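Local coordinates for alpha-L-arabinofuranosidase B (Aspergillus kawachii, PDB 6SXT), which hydrolyses terminal non-reducing alpha-L-arabinofuranosyl residues from arabinan, arabinogalactan and arabinoxylan, and carries a C-terminal arabinose-binding domain of beta-trefoil fold, at residues A[348-353]-A[388-393]; A[355-360]-A[445-450]; A[453-458]-A[462-467]. All coordinates share one frame; numbering follows the deposited sequence. Where two conformers were deposited one is given.

Contact 1: residues A[348-353]-A[388-393]; sequences IAHTDT and FESVDT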
loop_
_atom_site.group_PDB
_atom_site.type_symbol
_atom_site.label_atom_id
_atom_site.label_comp_id
_atom_site.label_asym_id
_atom_site.label_seq_id
_atom_site.Cartn_x
_atom_site.Cartn_y
_atom_site.Cartn_z
ATOM N N ILE A 348 9.938 -12.829 24.408
ATOM C CA ILE A 348 10.516 -12.923 23.061
ATOM C C ILE A 348 12.037 -12.995 23.228
ATOM O O ILE A 348 12.656 -12.071 23.796
ATOM C CB ILE A 348 10.120 -11.725 22.159
ATOM C CG1 ILE A 348 8.590 -11.646 22.067
ATOM C CG2 ILE A 348 10.803 -11.866 20.809
ATOM C CD1 ILE A 348 8.082 -10.602 21.086
ATOM N N ALA A 349 12.572 -14.062 22.700
ATOM C CA ALA A 349 14.022 -14.297 22.784
ATOM C C ALA A 349 14.501 -14.810 21.441
ATOM O O ALA A 349 13.778 -14.732 20.402
ATOM C CB ALA A 349 14.294 -15.279 23.908
ATOM N N HIS A 350 15.717 -15.353 21.366
ATOM C CA HIS A 350 16.142 -15.959 20.113
ATOM C C HIS A 350 17.173 -17.053 20.452
ATOM O O HIS A 350 17.823 -16.940 21.520
ATOM C CB HIS A 350 16.683 -14.928 19.120
ATOM C CG HIS A 350 17.992 -14.353 19.539
ATOM N ND1 HIS A 350 19.180 -14.870 19.024
ATOM C CD2 HIS A 350 18.306 -13.341 20.375
ATOM C CE1 HIS A 350 20.174 -14.175 19.563
ATOM N NE2 HIS A 350 19.680 -13.246 20.408
ATOM N N THR A 351 17.244 -18.001 19.559
ATOM C CA THR A 351 18.306 -19.061 19.543
ATOM C C THR A 351 18.987 -18.928 18.195
ATOM O O THR A 351 18.379 -19.313 17.167
ATOM C CB THR A 351 17.729 -20.450 19.750
ATOM O OG1 THR A 351 16.915 -20.401 20.920
ATOM C CG2 THR A 351 18.856 -21.458 19.916
ATOM N N ASP A 352 20.141 -18.287 18.165
ATOM C CA ASP A 352 20.807 -17.862 16.917
ATOM C C ASP A 352 19.777 -17.075 16.070
ATOM O O ASP A 352 19.241 -16.113 16.617
ATOM C CB ASP A 352 21.440 -19.073 16.237
ATOM C CG ASP A 352 22.595 -19.569 17.126
ATOM O OD1 ASP A 352 23.260 -18.718 17.728
ATOM O OD2 ASP A 352 22.739 -20.777 17.187
ATOM N N THR A 353 19.532 -17.453 14.829
ATOM C CA THR A 353 18.639 -16.603 13.970
ATOM C C THR A 353 17.174 -16.851 14.283
ATOM O O THR A 353 16.356 -15.999 13.772
ATOM C CB THR A 353 18.852 -16.841 12.482
ATOM O OG1 THR A 353 18.493 -18.165 12.140
ATOM C CG2 THR A 353 20.283 -16.562 12.078
ATOM N N PHE A 388 14.223 -3.506 16.278
ATOM C CA PHE A 388 14.581 -4.179 17.544
ATOM C C PHE A 388 15.923 -4.882 17.361
ATOM O O PHE A 388 16.030 -5.787 16.558
ATOM C CB PHE A 388 13.472 -5.137 17.938
ATOM C CG PHE A 388 12.198 -4.394 18.255
ATOM C CD1 PHE A 388 11.949 -3.953 19.532
ATOM C CD2 PHE A 388 11.323 -4.034 17.250
ATOM C CE1 PHE A 388 10.828 -3.197 19.827
ATOM C CE2 PHE A 388 10.189 -3.290 17.554
ATOM C CZ PHE A 388 9.946 -2.882 18.831
ATOM N N GLU A 389 16.939 -4.316 17.989
ATOM C CA GLU A 389 18.345 -4.772 17.856
ATOM C C GLU A 389 18.660 -5.720 19.022
ATOM O O GLU A 389 18.335 -5.435 20.152
ATOM C CB GLU A 389 19.273 -3.565 17.910
ATOM C CG GLU A 389 20.724 -3.943 17.651
ATOM C CD GLU A 389 21.643 -2.773 17.822
ATOM O OE1 GLU A 389 21.167 -1.749 18.327
ATOM O OE2 GLU A 389 22.735 -2.821 17.301
ATOM N N SER A 390 19.263 -6.855 18.711
ATOM C CA SER A 390 19.711 -7.860 19.703
ATOM C C SER A 390 20.746 -7.238 20.652
ATOM O O SER A 390 21.646 -6.495 20.211
ATOM C CB SER A 390 20.250 -9.059 19.004
ATOM O OG SER A 390 20.852 -9.951 19.964
ATOM N N VAL A 391 20.579 -7.524 21.944
ATOM C CA VAL A 391 21.572 -7.103 22.959
ATOM C C VAL A 391 22.838 -7.992 22.821
ATOM O O VAL A 391 23.916 -7.433 22.848
ATOM C CB VAL A 391 20.964 -7.121 24.361
ATOM C CG1 VAL A 391 22.037 -7.190 25.468
ATOM C CG2 VAL A 391 20.100 -5.881 24.520
ATOM N N ASP A 392 22.675 -9.284 22.648
ATOM C CA ASP A 392 23.863 -10.201 22.582
ATOM C C ASP A 392 24.530 -10.080 21.221
ATOM O O ASP A 392 25.749 -10.323 21.147
ATOM C CB ASP A 392 23.479 -11.648 22.789
ATOM C CG ASP A 392 22.410 -12.121 21.823
ATOM O OD1 ASP A 392 21.217 -11.772 22.101
ATOM O OD2 ASP A 392 22.742 -12.895 20.891
ATOM N N THR A 393 23.790 -9.656 20.177
ATOM C CA THR A 393 24.298 -9.572 18.785
ATOM C C THR A 393 24.044 -8.177 18.211
ATOM O O THR A 393 23.135 -7.986 17.408
ATOM C CB THR A 393 23.765 -10.708 17.922
ATOM O OG1 THR A 393 23.885 -11.985 18.536
ATOM C CG2 THR A 393 24.447 -10.762 16.594
#
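A histidine-carboxylate hydrogen bond in the beta-trefoil arabinose-binding domain joins His350 to Asp392. The backbones stay well apart, with the CA atoms of His350 and Ser390 8.9 Å from each other, so side chains make the contact. His350 and Asp392 reach toward each other from opposite directions. His350 NE2 donates to Asp392 OD1 at 2.7 Å, and the bond is nearly straight, with an N-H...O angle of 168°. The carboxylate meets the imidazole at its edge, and the two planes are only 17° apart. OD1 accepts the bond on its syn lone pair, the side of OD2. The other ring nitrogen, His350 ND1, donates to Asp352 O at 2.7 Å, on a lone pair in the carbonyl plane. Both ring nitrogens therefore act as donors, which suggests an imidazolium paired with the carboxylate. The two bonds also fix the rotation of the ring. Placing CG between the backbone N and the carbonyl carbon (chi1 70°) sends the His350 ring across to the other segment.

The carboxylate is held in turn by its own segment. Thr393 OG1 donates to Asp392 OD2 at 2.8 Å, from above the carboxylate plane. Ser390 OG accepts from Thr393 N at 3.0 Å, an ST motif in the turn after strand 386-390. The pair thus links the end of strand 346-351 to this turn. Helix 366-371 touches both partners through Glu371, and Leu407 of strand 404-409 packs on His350 and Ser390.

Contact 2: residues A[355-360]-A[445-450]; sequences VNTQVV and FRHYEN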
loop_
_atom_site.group_PDB
_atom_site.type_symbol
_atom_site.label_atom_id
_atom_site.label_comp_id
_atom_site.label_asym_id
_atom_site.label_seq_id
_atom_site.Cartn_x
_atom_site.Cartn_y
_atom_site.Cartn_z
ATOM N N VAL A 355 13.891 -16.428 16.097
ATOM C CA VAL A 355 13.198 -15.680 17.162
ATOM C C VAL A 355 12.081 -16.550 17.734
ATOM O O VAL A 355 11.279 -17.171 16.977
ATOM C CB VAL A 355 12.673 -14.336 16.589
ATOM C CG1 VAL A 355 11.995 -13.553 17.672
ATOM C CG2 VAL A 355 13.788 -13.560 15.925
ATOM N N ASN A 356 12.031 -16.654 19.051
ATOM C CA ASN A 356 11.152 -17.611 19.750
ATOM C C ASN A 356 10.645 -17.006 21.038
ATOM O O ASN A 356 10.969 -15.860 21.374
ATOM C CB ASN A 356 11.842 -18.986 19.914
ATOM C CG ASN A 356 13.226 -18.934 20.551
ATOM O OD1 ASN A 356 14.049 -19.815 20.191
ATOM N ND2 ASN A 356 13.442 -18.020 21.461
ATOM N N THR A 357 9.846 -17.781 21.789
ATOM C CA THR A 357 9.536 -17.400 23.158
ATOM C C THR A 357 10.134 -18.481 24.075
ATOM O O THR A 357 10.110 -19.650 23.686
ATOM C CB THR A 357 8.050 -17.174 23.418
ATOM O OG1 THR A 357 7.406 -18.444 23.394
ATOM C CG2 THR A 357 7.430 -16.236 22.384
ATOM N N GLN A 358 10.591 -18.000 25.202
ATOM C CA GLN A 358 11.178 -18.837 26.268
ATOM C C GLN A 358 10.790 -18.253 27.611
ATOM O O GLN A 358 10.681 -17.027 27.804
ATOM C CB GLN A 358 12.694 -18.864 26.058
ATOM C CG GLN A 358 13.111 -19.528 24.771
ATOM C CD GLN A 358 14.619 -19.671 24.661
ATOM O OE1 GLN A 358 15.249 -20.328 25.503
ATOM N NE2 GLN A 358 15.213 -19.087 23.635
ATOM N N VAL A 359 10.687 -19.133 28.605
ATOM C CA VAL A 359 10.581 -18.738 30.012
ATOM C C VAL A 359 11.902 -18.065 30.356
ATOM O O VAL A 359 12.982 -18.656 30.126
ATOM C CB VAL A 359 10.307 -19.945 30.942
ATOM C CG1 VAL A 359 10.320 -19.514 32.398
ATOM C CG2 VAL A 359 9.024 -20.677 30.577
ATOM N N VAL A 360 11.809 -16.873 30.877
ATOM C CA VAL A 360 12.971 -16.098 31.332
ATOM C C VAL A 360 12.623 -15.545 32.706
ATOM O O VAL A 360 11.546 -14.940 32.884
ATOM C CB VAL A 360 13.439 -15.007 30.362
ATOM C CG1 VAL A 360 14.759 -14.413 30.825
ATOM C CG2 VAL A 360 13.549 -15.528 28.937
ATOM N N PHE A 445 3.896 -9.139 14.812
ATOM C CA PHE A 445 4.606 -10.105 15.713
ATOM C C PHE A 445 3.558 -11.056 16.289
ATOM O O PHE A 445 2.582 -10.575 16.906
ATOM C CB PHE A 445 5.304 -9.456 16.900
ATOM C CG PHE A 445 6.702 -8.917 16.704
ATOM C CD1 PHE A 445 7.111 -8.218 15.583
ATOM C CD2 PHE A 445 7.640 -9.132 17.707
ATOM C CE1 PHE A 445 8.384 -7.686 15.486
ATOM C CE2 PHE A 445 8.914 -8.618 17.610
ATOM C CZ PHE A 445 9.294 -7.925 16.494
ATOM N N ARG A 446 3.740 -12.360 16.136
ATOM C CA ARG A 446 2.759 -13.348 16.623
ATOM C C ARG A 446 3.519 -14.617 17.019
ATOM O O ARG A 446 4.246 -15.150 16.159
ATOM C CB ARG A 446 1.706 -13.660 15.544
ATOM C CG ARG A 446 0.541 -14.533 16.032
ATOM C CD ARG A 446 0.712 -16.038 15.723
ATOM N NE ARG A 446 -0.354 -16.702 16.452
ATOM C CZ ARG A 446 -1.597 -16.855 15.989
ATOM N NH1 ARG A 446 -1.867 -16.659 14.715
ATOM N NH2 ARG A 446 -2.536 -17.283 16.822
ATOM N N HIS A 447 3.327 -15.070 18.260
ATOM C CA HIS A 447 3.926 -16.364 18.692
ATOM C C HIS A 447 2.962 -17.505 18.325
ATOM O O HIS A 447 1.720 -17.401 18.476
ATOM C CB HIS A 447 4.410 -16.359 20.143
ATOM C CG HIS A 447 3.330 -16.246 21.139
ATOM N ND1 HIS A 447 2.683 -17.382 21.584
ATOM C CD2 HIS A 447 2.710 -15.183 21.710
ATOM C CE1 HIS A 447 1.756 -17.019 22.439
ATOM N NE2 HIS A 447 1.725 -15.685 22.511
ATOM N N TYR A 448 3.541 -18.571 17.798
ATOM C CA TYR A 448 2.812 -19.775 17.363
ATOM C C TYR A 448 3.754 -20.974 17.592
ATOM O O TYR A 448 4.823 -21.042 16.980
ATOM C CB TYR A 448 2.360 -19.658 15.906
ATOM C CG TYR A 448 1.488 -20.794 15.446
ATOM C CD1 TYR A 448 0.123 -20.759 15.631
ATOM C CD2 TYR A 448 2.055 -21.893 14.833
ATOM C CE1 TYR A 448 -0.679 -21.803 15.187
ATOM C CE2 TYR A 448 1.267 -22.943 14.390
ATOM C CZ TYR A 448 -0.100 -22.890 14.579
ATOM O OH TYR A 448 -0.883 -23.921 14.147
ATOM N N GLU A 449 3.304 -21.864 18.475
ATOM C CA GLU A 449 4.130 -23.007 18.984
ATOM C C GLU A 449 5.465 -22.440 19.496
ATOM O O GLU A 449 6.521 -23.025 19.212
ATOM C CB GLU A 449 4.252 -24.073 17.902
ATOM C CG GLU A 449 2.901 -24.712 17.597
ATOM C CD GLU A 449 2.905 -25.898 16.651
ATOM O OE1 GLU A 449 3.913 -26.161 16.024
ATOM O OE2 GLU A 449 1.880 -26.557 16.562
ATOM N N ASN A 450 5.421 -21.305 20.191
ATOM C CA ASN A 450 6.592 -20.675 20.818
ATOM C C ASN A 450 7.644 -20.213 19.821
ATOM O O ASN A 450 8.784 -19.993 20.233
ATOM C CB ASN A 450 7.180 -21.642 21.867
ATOM C CG ASN A 450 6.155 -22.000 22.918
ATOM O OD1 ASN A 450 5.283 -21.208 23.250
ATOM N ND2 ASN A 450 6.314 -23.165 23.544
HETATM O O HOH W 1 4.692 -18.610 23.530
#
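Thr357, on strand 354-359, and Asn450, in the turn after strand 444-448, bring the two backbones together, with their CA atoms 5.0 Å apart. A single backbone hydrogen bond crosses between them. Thr357 N donates to Asn450 O at 2.9 Å, and the N-H...O angle is 165°. Glu449 and Asn450, both with positive phi, are the central residues of the type I' turn joining strands 444-448 and 451-455. Asn450 O also lies 3.2 Å from Asn356 CB.

The two branches of Thr357 do different work. Its methyl CG2 packs on His447 CB at 3.8 Å, and the two side chains cross at about a right angle. Its hydroxyl faces the Asn450 side chain but does not bond to it directly. A water bridges them instead. This water lies 2.7 Å from Thr357 OG1 and donates to Asn450 OD1 at 2.7 Å.

His447 binds substrate, and its ring is held by atoms beyond the two segments. NE2 is hydrogen-bonded to Thr340 OG1, and ND1 to a diethylene glycol molecule, probably from the crystallisation liquor. That molecule also accepts from the backbone N of Glu449, another substrate-binding residue. The contact therefore backs a sugar site: the threonine methyl supports the histidine at its CB, while the polar ring atoms are turned to other partners.

Contact 3: residues A[453-458]-A[462-467]; sequences YAASNG and TFDSKT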
loop_
_atom_site.group_PDB
_atom_site.type_symbol
_atom_site.label_atom_id
_atom_site.label_comp_id
_atom_site.label_asym_id
_atom_site.label_seq_id
_atom_site.Cartn_x
_atom_site.Cartn_y
_atom_site.Cartn_z
ATOM N N TYR A 453 6.467 -15.165 14.350
ATOM C CA TYR A 453 6.134 -14.948 12.936
ATOM C C TYR A 453 5.581 -13.523 12.769
ATOM O O TYR A 453 5.243 -12.902 13.756
ATOM C CB TYR A 453 5.094 -15.963 12.458
ATOM C CG TYR A 453 5.542 -17.403 12.584
ATOM C CD1 TYR A 453 6.271 -17.983 11.580
ATOM C CD2 TYR A 453 5.264 -18.131 13.735
ATOM C CE1 TYR A 453 6.733 -19.285 11.699
ATOM C CE2 TYR A 453 5.761 -19.434 13.876
ATOM C CZ TYR A 453 6.472 -20.010 12.848
ATOM O OH TYR A 453 6.920 -21.315 12.967
ATOM N N ALA A 454 5.562 -13.088 11.519
ATOM C CA ALA A 454 4.744 -11.922 11.112
ATOM C C ALA A 454 3.448 -12.521 10.556
ATOM O O ALA A 454 3.430 -12.979 9.422
ATOM C CB ALA A 454 5.509 -11.093 10.117
ATOM N N ALA A 455 2.462 -12.644 11.421
ATOM C CA ALA A 455 1.215 -13.390 11.126
ATOM C C ALA A 455 0.067 -12.405 10.878
ATOM O O ALA A 455 -0.018 -11.363 11.561
ATOM C CB ALA A 455 0.835 -14.279 12.277
ATOM N N SER A 456 -0.823 -12.835 9.997
ATOM C CA SER A 456 -2.122 -12.171 9.784
ATOM C C SER A 456 -3.200 -12.870 10.606
ATOM O O SER A 456 -3.069 -14.036 10.984
ATOM C CB SER A 456 -2.424 -12.055 8.329
ATOM O OG SER A 456 -2.517 -13.335 7.699
ATOM N N ASN A 457 -4.310 -12.159 10.819
ATOM C CA ASN A 457 -5.492 -12.629 11.561
ATOM C C ASN A 457 -6.319 -13.462 10.588
ATOM O O ASN A 457 -7.212 -12.913 9.931
ATOM C CB ASN A 457 -6.223 -11.446 12.181
ATOM C CG ASN A 457 -7.350 -11.762 13.147
ATOM O OD1 ASN A 457 -8.077 -10.847 13.601
ATOM N ND2 ASN A 457 -7.432 -13.004 13.534
ATOM N N GLY A 458 -6.012 -14.751 10.467
ATOM C CA GLY A 458 -6.449 -15.571 9.344
ATOM C C GLY A 458 -5.556 -15.397 8.151
ATOM O O GLY A 458 -5.023 -14.306 7.931
ATOM N N THR A 462 -0.042 -21.608 8.358
ATOM C CA THR A 462 -0.588 -22.229 9.585
ATOM C C THR A 462 -0.514 -21.242 10.755
ATOM O O THR A 462 -1.445 -21.226 11.557
ATOM C CB THR A 462 0.135 -23.545 9.901
ATOM O OG1 THR A 462 1.517 -23.195 9.999
ATOM C CG2 THR A 462 -0.147 -24.585 8.842
ATOM N N PHE A 463 0.516 -20.394 10.811
ATOM C CA PHE A 463 0.728 -19.466 11.941
ATOM C C PHE A 463 -0.137 -18.190 11.784
ATOM O O PHE A 463 -0.051 -17.335 12.649
ATOM C CB PHE A 463 2.196 -19.072 12.056
ATOM C CG PHE A 463 2.871 -18.663 10.780
ATOM C CD1 PHE A 463 2.730 -17.374 10.264
ATOM C CD2 PHE A 463 3.659 -19.561 10.064
ATOM C CE1 PHE A 463 3.399 -17.016 9.113
ATOM C CE2 PHE A 463 4.288 -19.206 8.881
ATOM C CZ PHE A 463 4.188 -17.917 8.408
ATOM N N ASP A 464 -0.973 -18.138 10.758
ATOM C CA ASP A 464 -2.015 -17.091 10.631
ATOM C C ASP A 464 -3.299 -17.555 11.285
ATOM O O ASP A 464 -4.353 -16.907 11.098
ATOM C CB ASP A 464 -2.308 -16.752 9.172
ATOM C CG ASP A 464 -1.155 -16.242 8.329
ATOM O OD1 ASP A 464 -0.234 -15.635 8.895
ATOM O OD2 ASP A 464 -1.181 -16.493 7.096
ATOM N N SER A 465 -3.269 -18.600 12.123
ATOM C CA SER A 465 -4.500 -19.050 12.816
ATOM C C SER A 465 -5.237 -17.912 13.514
ATOM O O SER A 465 -4.675 -17.125 14.308
ATOM C CB SER A 465 -4.196 -20.175 13.791
ATOM O OG SER A 465 -5.374 -20.534 14.461
ATOM N N LYS A 466 -6.566 -17.853 13.345
ATOM C CA LYS A 466 -7.369 -16.898 14.109
ATOM C C LYS A 466 -7.451 -17.256 15.578
ATOM O O LYS A 466 -7.697 -16.380 16.393
ATOM C CB LYS A 466 -8.778 -16.818 13.512
ATOM C CG LYS A 466 -8.790 -16.220 12.118
ATOM C CD LYS A 466 -10.197 -15.768 11.780
ATOM C CE LYS A 466 -10.223 -14.612 10.823
ATOM N NZ LYS A 466 -11.589 -14.108 10.696
ATOM N N THR A 467 -7.267 -18.528 15.906
ATOM C CA THR A 467 -7.324 -18.960 17.318
ATOM C C THR A 467 -6.252 -18.244 18.122
ATOM O O THR A 467 -5.088 -18.349 17.726
ATOM C CB THR A 467 -7.160 -20.473 17.413
ATOM O OG1 THR A 467 -8.215 -21.005 16.633
ATOM C CG2 THR A 467 -7.274 -20.983 18.828
HETATM O O HOH W 2 -8.931 -14.024 15.540
#
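Tyr453 and Phe463 form an offset stack in the beta-trefoil domain, where strand 451-455 runs on into a loop and, after a reversal, 463-466 passes beside 453-458 in roughly the same direction, 36° apart. The ring planes are 8° apart and the centroids 4.0 Å. Tyr453 CD1 lies over the centre of the Phe463 ring, whereas Phe463 CD2 sits toward the rim of the tyrosine ring. Phe463 CB adds a CH-pi contact over the same tyrosine, 3.9 Å from its centroid. With chi1 at 47°, Phe463 CG stands between its backbone N and carbonyl carbon, and this lays the ring against Tyr453. Ala455 CB meets the edge of the Phe463 ring.

Polar contacts take over further along the loop. Ser456 N donates to Asp464 OD1 at 3.1 Å, approaching from above the carboxylate plane. Gly458 N makes a weak bond to Asp464 O at 2.8 Å. Ser456 OG donates forward to Gly458 O at 2.7 Å and so spans the inverse gamma turn centred on Asn457.

An outer shell positions these groups. Asp464 OD1 also forms a salt bridge with Arg443, and OD2 accepts from Gln461 N. Two partners in the catalytic domain hold the outer end of the loop: Asp42 pairs with Lys466 NZ, and Thr69 bonds Asn457 OD1. On the substrate-site side, Phe403 lies against Phe463. At the amide end of Asn457, a water accepts from ND2 at 2.7 Å and donates to Lys466 O at 2.8 Å.

How the contacts relate
After the N-terminal catalytic domain and strand 333-338, the chain passes through strands 346-351 and 354-359, neighbours in a two-stranded sheet. Contact 1 closes a loop from the first of these to 388-393. Contact 2 starts inside that loop and closes a longer one at 445-450, so the two cross. Contact 3 follows in series and closes the short loop to 462-467. Contacts 1 and 2 meet through Ala349 and Asn356 on the first hairpin. Contacts 2 and 3 share the hairpin of strands 444-448 and 451-455, where Arg446 reaches Phe463 O. Contact 1 ties hairpin 346-359 to the turn after strand 386-390, contact 2 ties it to hairpin 444-455, and contact 3 holds the loop beyond.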